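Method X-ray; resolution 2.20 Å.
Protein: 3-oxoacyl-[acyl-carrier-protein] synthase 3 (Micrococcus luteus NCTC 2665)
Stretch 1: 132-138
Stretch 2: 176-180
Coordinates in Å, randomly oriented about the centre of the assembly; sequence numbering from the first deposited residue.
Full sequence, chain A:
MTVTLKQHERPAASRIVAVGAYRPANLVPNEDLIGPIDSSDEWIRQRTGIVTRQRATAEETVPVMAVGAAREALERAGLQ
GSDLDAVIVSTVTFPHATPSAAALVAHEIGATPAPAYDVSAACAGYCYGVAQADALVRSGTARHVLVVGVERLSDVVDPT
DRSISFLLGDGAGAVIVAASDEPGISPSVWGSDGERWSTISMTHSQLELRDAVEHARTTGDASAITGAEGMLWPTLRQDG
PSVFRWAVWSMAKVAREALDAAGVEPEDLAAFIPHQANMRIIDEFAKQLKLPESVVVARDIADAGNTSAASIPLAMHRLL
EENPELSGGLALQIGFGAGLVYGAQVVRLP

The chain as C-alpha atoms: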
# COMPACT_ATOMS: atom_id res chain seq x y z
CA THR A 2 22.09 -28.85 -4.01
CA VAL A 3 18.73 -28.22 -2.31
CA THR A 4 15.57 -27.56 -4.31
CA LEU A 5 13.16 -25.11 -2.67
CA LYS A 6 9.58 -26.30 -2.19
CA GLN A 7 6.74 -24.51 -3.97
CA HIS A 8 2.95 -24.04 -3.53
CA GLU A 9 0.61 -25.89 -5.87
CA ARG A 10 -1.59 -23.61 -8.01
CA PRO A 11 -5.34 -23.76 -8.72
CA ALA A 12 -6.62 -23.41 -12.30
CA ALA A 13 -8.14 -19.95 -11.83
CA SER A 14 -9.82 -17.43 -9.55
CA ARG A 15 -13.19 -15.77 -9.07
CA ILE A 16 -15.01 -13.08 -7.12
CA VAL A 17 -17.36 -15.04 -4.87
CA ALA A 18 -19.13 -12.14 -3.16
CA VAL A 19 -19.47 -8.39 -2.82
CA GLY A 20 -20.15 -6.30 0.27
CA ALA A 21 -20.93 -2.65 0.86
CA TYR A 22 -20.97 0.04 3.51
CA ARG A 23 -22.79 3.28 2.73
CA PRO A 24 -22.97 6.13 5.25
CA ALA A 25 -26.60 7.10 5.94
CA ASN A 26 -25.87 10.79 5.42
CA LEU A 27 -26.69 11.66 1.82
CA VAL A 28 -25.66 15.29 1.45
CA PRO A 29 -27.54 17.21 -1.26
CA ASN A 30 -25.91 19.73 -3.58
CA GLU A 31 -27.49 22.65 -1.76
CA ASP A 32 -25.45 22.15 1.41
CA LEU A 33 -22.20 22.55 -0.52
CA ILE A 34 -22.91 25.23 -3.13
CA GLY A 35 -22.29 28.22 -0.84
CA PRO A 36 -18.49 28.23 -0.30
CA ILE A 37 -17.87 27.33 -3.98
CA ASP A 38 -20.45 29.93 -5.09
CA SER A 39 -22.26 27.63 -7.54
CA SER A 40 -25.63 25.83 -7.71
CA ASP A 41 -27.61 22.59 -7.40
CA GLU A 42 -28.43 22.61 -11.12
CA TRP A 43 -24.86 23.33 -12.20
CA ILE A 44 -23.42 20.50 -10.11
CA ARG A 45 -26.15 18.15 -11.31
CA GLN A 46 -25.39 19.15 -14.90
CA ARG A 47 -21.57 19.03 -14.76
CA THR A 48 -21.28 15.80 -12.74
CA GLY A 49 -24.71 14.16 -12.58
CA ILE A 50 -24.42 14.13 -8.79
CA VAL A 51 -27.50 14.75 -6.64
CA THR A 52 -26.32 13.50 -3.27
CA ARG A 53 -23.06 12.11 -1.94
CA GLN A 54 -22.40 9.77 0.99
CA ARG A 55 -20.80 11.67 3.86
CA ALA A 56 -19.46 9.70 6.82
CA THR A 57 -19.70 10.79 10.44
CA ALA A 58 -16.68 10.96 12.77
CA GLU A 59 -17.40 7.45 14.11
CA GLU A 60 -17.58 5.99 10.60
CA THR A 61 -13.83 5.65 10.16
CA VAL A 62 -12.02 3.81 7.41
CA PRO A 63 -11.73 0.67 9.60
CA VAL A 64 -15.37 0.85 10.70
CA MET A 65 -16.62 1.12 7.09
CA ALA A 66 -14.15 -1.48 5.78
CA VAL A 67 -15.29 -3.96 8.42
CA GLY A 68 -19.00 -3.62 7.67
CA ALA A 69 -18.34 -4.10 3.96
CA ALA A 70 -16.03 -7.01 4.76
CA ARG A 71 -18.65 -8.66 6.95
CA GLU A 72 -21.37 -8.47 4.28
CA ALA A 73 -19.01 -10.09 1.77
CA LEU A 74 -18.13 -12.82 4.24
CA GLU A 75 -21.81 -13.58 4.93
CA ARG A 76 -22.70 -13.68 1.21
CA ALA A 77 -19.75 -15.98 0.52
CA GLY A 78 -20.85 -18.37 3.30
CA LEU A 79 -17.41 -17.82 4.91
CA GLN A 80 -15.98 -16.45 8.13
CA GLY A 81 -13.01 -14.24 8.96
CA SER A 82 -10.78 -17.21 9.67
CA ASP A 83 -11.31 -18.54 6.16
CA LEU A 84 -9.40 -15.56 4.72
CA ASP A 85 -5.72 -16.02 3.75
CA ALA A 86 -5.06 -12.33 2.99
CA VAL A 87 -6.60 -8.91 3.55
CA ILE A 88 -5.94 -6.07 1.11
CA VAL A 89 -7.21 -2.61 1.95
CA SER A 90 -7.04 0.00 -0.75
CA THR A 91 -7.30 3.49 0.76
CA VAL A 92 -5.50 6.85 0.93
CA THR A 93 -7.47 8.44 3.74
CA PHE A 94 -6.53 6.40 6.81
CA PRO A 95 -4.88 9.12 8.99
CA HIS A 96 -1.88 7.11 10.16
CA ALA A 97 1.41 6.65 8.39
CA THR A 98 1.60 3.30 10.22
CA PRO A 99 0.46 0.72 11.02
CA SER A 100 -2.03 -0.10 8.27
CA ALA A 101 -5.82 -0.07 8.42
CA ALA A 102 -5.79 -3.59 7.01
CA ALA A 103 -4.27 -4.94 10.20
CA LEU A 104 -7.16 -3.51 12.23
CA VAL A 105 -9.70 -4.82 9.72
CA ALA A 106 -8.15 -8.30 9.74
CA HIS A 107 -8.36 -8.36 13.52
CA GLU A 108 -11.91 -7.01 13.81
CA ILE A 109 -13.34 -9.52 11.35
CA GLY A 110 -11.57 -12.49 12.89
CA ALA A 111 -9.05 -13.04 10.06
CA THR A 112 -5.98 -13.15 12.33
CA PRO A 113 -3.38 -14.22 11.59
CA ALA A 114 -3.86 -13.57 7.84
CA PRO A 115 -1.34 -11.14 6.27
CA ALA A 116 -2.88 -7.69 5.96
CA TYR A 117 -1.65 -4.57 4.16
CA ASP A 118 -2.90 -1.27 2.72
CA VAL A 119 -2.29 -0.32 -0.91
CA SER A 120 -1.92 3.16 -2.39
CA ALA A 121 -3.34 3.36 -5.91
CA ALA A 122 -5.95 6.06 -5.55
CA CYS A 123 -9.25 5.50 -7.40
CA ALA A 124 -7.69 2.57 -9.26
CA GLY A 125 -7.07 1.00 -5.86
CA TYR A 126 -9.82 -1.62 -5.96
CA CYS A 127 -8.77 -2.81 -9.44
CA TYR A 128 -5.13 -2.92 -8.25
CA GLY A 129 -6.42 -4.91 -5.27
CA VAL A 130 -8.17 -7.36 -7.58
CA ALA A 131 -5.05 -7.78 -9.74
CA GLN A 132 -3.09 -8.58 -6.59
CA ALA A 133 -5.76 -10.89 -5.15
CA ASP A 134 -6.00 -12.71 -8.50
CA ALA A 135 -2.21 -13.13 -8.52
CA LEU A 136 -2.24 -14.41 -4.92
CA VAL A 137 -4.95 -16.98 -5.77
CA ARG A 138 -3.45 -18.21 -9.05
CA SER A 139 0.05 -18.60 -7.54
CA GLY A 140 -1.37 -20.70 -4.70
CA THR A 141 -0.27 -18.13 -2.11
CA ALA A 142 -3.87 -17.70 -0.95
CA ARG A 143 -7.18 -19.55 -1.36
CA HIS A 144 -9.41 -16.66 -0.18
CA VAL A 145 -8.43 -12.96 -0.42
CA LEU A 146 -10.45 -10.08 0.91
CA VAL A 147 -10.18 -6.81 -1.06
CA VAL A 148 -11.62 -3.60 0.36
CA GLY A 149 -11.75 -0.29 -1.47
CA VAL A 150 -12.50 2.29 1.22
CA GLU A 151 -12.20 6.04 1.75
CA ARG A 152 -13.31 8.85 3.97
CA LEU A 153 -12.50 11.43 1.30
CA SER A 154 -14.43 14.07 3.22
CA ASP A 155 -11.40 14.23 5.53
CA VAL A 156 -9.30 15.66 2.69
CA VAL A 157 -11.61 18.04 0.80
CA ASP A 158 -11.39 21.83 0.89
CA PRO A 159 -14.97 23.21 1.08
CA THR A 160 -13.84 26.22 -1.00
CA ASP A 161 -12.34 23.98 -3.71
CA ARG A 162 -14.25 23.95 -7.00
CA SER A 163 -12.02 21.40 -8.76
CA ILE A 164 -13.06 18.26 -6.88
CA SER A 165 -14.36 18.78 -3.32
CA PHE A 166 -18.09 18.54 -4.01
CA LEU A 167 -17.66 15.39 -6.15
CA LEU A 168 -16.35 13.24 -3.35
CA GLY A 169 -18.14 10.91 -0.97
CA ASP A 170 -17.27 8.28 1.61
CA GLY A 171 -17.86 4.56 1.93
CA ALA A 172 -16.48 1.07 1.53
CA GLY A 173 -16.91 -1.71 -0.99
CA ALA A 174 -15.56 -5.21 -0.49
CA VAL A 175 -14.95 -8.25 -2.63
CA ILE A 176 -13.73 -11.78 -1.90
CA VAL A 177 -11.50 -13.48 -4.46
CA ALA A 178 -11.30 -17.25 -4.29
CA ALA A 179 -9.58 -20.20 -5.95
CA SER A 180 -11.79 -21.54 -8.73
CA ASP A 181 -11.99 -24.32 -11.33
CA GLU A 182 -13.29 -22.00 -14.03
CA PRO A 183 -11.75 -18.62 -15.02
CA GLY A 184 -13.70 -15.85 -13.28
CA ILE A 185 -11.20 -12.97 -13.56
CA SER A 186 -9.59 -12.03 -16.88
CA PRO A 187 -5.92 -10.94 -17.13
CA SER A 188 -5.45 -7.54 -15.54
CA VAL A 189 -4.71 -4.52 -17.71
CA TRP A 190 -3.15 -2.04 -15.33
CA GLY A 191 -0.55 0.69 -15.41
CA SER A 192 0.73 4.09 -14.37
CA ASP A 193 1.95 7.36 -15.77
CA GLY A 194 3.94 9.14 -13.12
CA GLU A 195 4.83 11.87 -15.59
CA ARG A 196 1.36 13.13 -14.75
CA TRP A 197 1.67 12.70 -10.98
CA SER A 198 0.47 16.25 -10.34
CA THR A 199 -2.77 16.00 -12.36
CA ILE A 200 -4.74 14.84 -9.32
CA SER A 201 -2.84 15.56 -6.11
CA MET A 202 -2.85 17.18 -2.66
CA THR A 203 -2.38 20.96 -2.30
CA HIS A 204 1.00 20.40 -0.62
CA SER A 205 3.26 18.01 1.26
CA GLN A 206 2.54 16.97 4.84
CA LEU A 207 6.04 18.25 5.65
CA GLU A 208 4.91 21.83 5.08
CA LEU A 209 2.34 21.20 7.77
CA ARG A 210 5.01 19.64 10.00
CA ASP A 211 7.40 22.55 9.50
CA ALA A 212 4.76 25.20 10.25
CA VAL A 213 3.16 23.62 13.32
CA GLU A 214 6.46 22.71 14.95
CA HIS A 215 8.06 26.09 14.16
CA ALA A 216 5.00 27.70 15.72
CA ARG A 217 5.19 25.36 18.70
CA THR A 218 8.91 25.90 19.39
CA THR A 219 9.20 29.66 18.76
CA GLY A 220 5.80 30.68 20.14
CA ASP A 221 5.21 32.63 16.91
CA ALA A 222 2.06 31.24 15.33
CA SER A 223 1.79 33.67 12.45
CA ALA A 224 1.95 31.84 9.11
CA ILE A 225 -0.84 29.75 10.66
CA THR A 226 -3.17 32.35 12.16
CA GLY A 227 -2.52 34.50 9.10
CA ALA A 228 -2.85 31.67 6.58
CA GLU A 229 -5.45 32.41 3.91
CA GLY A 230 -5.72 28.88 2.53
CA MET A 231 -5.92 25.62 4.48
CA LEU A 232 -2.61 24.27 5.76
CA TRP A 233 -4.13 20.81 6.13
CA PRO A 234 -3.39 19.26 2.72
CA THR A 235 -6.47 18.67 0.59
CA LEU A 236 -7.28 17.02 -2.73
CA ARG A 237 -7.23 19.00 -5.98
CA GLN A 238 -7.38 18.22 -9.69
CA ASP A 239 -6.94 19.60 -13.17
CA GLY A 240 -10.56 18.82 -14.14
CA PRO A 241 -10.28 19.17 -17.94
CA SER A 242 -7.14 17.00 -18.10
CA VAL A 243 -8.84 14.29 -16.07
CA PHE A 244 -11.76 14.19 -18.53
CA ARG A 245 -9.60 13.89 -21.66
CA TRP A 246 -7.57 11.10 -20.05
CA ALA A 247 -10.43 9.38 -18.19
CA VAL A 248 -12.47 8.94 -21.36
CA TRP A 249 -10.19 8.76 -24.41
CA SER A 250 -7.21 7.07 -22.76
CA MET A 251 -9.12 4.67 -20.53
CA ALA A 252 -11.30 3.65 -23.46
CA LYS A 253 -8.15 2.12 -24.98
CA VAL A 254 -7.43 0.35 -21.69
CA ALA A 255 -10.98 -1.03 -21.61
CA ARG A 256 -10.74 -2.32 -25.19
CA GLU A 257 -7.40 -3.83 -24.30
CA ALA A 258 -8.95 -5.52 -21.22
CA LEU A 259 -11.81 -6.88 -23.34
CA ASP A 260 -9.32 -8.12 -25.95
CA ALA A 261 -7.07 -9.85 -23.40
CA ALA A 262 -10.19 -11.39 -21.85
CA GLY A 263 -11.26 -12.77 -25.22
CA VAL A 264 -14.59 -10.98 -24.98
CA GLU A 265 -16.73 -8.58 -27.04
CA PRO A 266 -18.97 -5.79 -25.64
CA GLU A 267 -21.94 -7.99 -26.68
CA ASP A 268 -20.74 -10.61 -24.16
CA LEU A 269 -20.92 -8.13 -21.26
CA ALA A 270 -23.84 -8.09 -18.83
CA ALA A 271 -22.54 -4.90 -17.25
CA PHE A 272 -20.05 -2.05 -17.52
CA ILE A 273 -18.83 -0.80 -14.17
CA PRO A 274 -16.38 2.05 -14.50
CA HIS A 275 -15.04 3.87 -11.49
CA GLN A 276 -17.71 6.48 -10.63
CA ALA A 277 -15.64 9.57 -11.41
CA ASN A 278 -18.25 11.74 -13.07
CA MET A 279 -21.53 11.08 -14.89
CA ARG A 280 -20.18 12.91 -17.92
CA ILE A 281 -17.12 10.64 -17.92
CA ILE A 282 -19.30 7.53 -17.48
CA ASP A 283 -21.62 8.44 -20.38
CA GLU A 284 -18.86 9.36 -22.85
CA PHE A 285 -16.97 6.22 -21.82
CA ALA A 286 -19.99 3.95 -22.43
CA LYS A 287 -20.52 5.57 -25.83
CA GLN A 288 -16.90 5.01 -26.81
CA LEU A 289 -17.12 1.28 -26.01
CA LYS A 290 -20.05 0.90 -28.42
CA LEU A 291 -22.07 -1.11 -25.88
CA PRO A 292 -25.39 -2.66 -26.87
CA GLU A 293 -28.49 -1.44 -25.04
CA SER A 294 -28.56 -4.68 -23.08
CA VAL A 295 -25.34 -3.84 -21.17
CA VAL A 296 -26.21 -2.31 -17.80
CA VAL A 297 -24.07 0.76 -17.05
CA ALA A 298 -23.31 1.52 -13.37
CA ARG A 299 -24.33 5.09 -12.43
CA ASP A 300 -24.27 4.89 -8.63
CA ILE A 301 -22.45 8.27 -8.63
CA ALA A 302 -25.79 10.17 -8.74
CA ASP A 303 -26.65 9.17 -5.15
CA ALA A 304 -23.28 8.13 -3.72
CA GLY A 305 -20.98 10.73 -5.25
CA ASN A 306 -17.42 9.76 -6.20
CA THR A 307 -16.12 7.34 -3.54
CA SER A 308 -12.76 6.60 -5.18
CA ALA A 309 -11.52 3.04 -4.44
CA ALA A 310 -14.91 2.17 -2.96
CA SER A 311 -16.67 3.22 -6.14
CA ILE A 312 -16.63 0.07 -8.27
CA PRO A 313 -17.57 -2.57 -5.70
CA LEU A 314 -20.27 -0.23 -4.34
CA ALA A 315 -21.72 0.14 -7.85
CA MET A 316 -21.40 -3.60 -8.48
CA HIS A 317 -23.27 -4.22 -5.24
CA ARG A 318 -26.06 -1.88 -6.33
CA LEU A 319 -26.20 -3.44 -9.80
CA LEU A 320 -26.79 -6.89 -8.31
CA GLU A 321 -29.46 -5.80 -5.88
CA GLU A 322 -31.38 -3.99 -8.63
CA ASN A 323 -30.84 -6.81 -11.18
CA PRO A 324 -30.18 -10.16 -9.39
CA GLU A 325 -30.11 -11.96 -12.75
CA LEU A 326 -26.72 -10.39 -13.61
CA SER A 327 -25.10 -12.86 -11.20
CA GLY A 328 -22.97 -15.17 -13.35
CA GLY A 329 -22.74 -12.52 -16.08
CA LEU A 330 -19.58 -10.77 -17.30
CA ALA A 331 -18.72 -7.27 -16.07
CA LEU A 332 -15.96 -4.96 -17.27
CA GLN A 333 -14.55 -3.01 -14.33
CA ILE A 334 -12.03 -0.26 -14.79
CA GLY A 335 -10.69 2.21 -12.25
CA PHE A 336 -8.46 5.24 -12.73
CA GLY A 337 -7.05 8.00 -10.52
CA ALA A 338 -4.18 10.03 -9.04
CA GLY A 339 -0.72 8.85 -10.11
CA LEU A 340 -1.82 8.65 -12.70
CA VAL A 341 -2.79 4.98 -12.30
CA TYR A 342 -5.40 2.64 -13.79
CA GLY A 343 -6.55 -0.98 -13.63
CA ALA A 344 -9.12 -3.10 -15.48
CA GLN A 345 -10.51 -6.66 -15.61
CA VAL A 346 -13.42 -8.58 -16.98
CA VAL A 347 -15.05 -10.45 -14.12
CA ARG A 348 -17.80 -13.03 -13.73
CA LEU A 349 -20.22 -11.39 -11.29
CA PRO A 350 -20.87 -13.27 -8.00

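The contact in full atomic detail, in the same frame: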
# COMPACT_ATOMS: atom_id res chain seq x y z
N GLN A 132 -3.94 -7.96 -7.60
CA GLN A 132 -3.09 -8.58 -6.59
C GLN A 132 -3.73 -9.86 -6.05
O GLN A 132 -3.11 -10.91 -6.02
CB GLN A 132 -2.81 -7.59 -5.45
CG GLN A 132 -1.87 -6.46 -5.84
CD GLN A 132 -1.86 -5.36 -4.81
OE1 GLN A 132 -1.64 -5.61 -3.63
NE2 GLN A 132 -2.09 -4.14 -5.25
N ALA A 133 -4.99 -9.75 -5.64
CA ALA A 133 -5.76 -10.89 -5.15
C ALA A 133 -5.74 -12.04 -6.16
O ALA A 133 -5.48 -13.20 -5.81
CB ALA A 133 -7.20 -10.46 -4.84
N ASP A 134 -6.02 -11.72 -7.42
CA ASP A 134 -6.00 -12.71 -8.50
C ASP A 134 -4.63 -13.40 -8.56
O ASP A 134 -4.53 -14.64 -8.67
CB ASP A 134 -6.35 -12.02 -9.82
CG ASP A 134 -6.26 -12.96 -11.02
OD1 ASP A 134 -6.91 -14.02 -11.01
OD2 ASP A 134 -5.54 -12.63 -11.98
N ALA A 135 -3.57 -12.59 -8.51
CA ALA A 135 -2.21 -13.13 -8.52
C ALA A 135 -1.96 -14.05 -7.33
O ALA A 135 -1.38 -15.12 -7.48
CB ALA A 135 -1.18 -12.00 -8.54
N LEU A 136 -2.39 -13.62 -6.14
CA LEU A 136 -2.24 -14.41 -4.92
C LEU A 136 -2.98 -15.76 -5.04
O LEU A 136 -2.46 -16.78 -4.64
CB LEU A 136 -2.75 -13.63 -3.70
CG LEU A 136 -1.94 -12.38 -3.30
CD1 LEU A 136 -2.67 -11.55 -2.22
CD2 LEU A 136 -0.53 -12.73 -2.85
N VAL A 137 -4.18 -15.75 -5.62
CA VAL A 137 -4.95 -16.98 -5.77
C VAL A 137 -4.32 -17.90 -6.81
O VAL A 137 -4.15 -19.09 -6.57
CB VAL A 137 -6.43 -16.67 -6.14
CG1 VAL A 137 -7.17 -17.93 -6.53
CG2 VAL A 137 -7.16 -15.96 -4.98
N ARG A 138 -3.95 -17.36 -7.97
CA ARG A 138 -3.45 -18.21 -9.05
C ARG A 138 -2.01 -18.69 -8.85
O ARG A 138 -1.56 -19.61 -9.55
CB ARG A 138 -3.65 -17.56 -10.42
CG ARG A 138 -5.10 -17.64 -10.91
CD ARG A 138 -5.29 -17.08 -12.32
NE ARG A 138 -4.78 -15.72 -12.39
CZ ARG A 138 -3.65 -15.37 -13.01
NH1 ARG A 138 -2.95 -16.31 -13.64
NH2 ARG A 138 -3.24 -14.10 -13.00
N ILE A 176 -14.55 -10.63 -2.27
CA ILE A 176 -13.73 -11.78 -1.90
C ILE A 176 -13.31 -12.60 -3.13
O ILE A 176 -14.14 -13.07 -3.89
CB ILE A 176 -14.41 -12.70 -0.86
CG1 ILE A 176 -14.67 -11.92 0.44
CG2 ILE A 176 -13.51 -13.91 -0.57
CD1 ILE A 176 -15.48 -12.70 1.45
N VAL A 177 -12.01 -12.74 -3.32
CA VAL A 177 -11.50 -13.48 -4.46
C VAL A 177 -11.08 -14.87 -4.02
O VAL A 177 -10.30 -15.01 -3.07
CB VAL A 177 -10.31 -12.75 -5.08
CG1 VAL A 177 -9.77 -13.55 -6.28
CG2 VAL A 177 -10.71 -11.33 -5.47
N ALA A 178 -11.58 -15.89 -4.69
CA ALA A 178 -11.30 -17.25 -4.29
C ALA A 178 -10.74 -18.13 -5.41
O ALA A 178 -11.01 -17.91 -6.61
CB ALA A 178 -12.56 -17.90 -3.70
N ALA A 179 -9.98 -19.14 -5.01
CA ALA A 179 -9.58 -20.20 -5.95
C ALA A 179 -10.82 -20.74 -6.67
O ALA A 179 -11.89 -20.87 -6.08
CB ALA A 179 -8.84 -21.32 -5.22
N SER A 180 -10.66 -21.08 -7.94
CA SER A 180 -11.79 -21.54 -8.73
C SER A 180 -11.32 -22.50 -9.81
O SER A 180 -10.17 -22.45 -10.24
CB SER A 180 -12.51 -20.34 -9.34
OG SER A 180 -13.59 -20.74 -10.17

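Helix 132-138 and strand 176-180 pack unusually closely: their axes come within 7.9 Å, the CA atoms of Val-137 and Ala-179 are 5.6 Å apart, and CG1 of Val-137 lies 3.4 Å from CA of Ala-179, the closest approach in the contact. The residues that meet are mostly alanine and valine, namely Ala-133, Val-137, Val-177, Ala-178 and Ala-179, with a marginal touch from Asp-134, and no hydrogen bond joins the two stretches. Their N-to-C directions differ by 28°, so helix and strand run roughly in the same sense. The CA atoms of Ala-133 and Val-177 are 6.3 Å apart, a wider spacing than at Val-137 and Ala-179. One helical turn, from Ala-133 to Val-137, is thus matched to a two-residue step along the strand, from Val-177 to Ala-179.

Val-177 points its CA-to-CB bond toward the helix and, with chi1 at 179° (t), reaches both ends of that turn. Its CG2 lies 3.7 Å from CB of Ala-133. Its CG1 lies between the two helix residues, 3.8 Å from CG2 of Val-137 and 4.3 Å from CB of Ala-133. The same CG1 also comes within 4.3 Å of the backbone N of Asp-134, a looser approach to the helix main chain.

Val-137, also in the t rotamer and directed toward the strand, loses the most surface to the other stretch, 71 Å² of the 204 Å² buried in total. Besides its approach to CA of Ala-179, its CG1 lies 3.7 Å from C of Ala-178, and its CG2 is also near strand main chain, 3.8 Å from O of Val-177. CB of Ala-179, set sideways, remains 4.0 Å from CG1 of Val-137. Ala-178 turns its CB away and meets the helix through its main chain. Ile-176, on the other side of Val-177 in sequence, likewise points away and makes no contact.

Within the helix, Asp-134 and Arg-138 form a salt bridge. Asp-134 directs its CA-to-CB bond away from the strand, and one turn later Arg-138 grips its carboxylate with two hydrogen bonds, NE of Arg-138 to OD1 of Asp-134 at 3.1 Å and NH2 of Arg-138 to OD2 of Asp-134 at 2.9 Å. This i to i+4 pairing runs alongside the backbone bond from N of Arg-138 to O of Asp-134, 2.9 Å. Neither residue hydrogen-bonds to the strand, though OD1 of Asp-134 and NH1 of Arg-138 also have partners elsewhere in the structure.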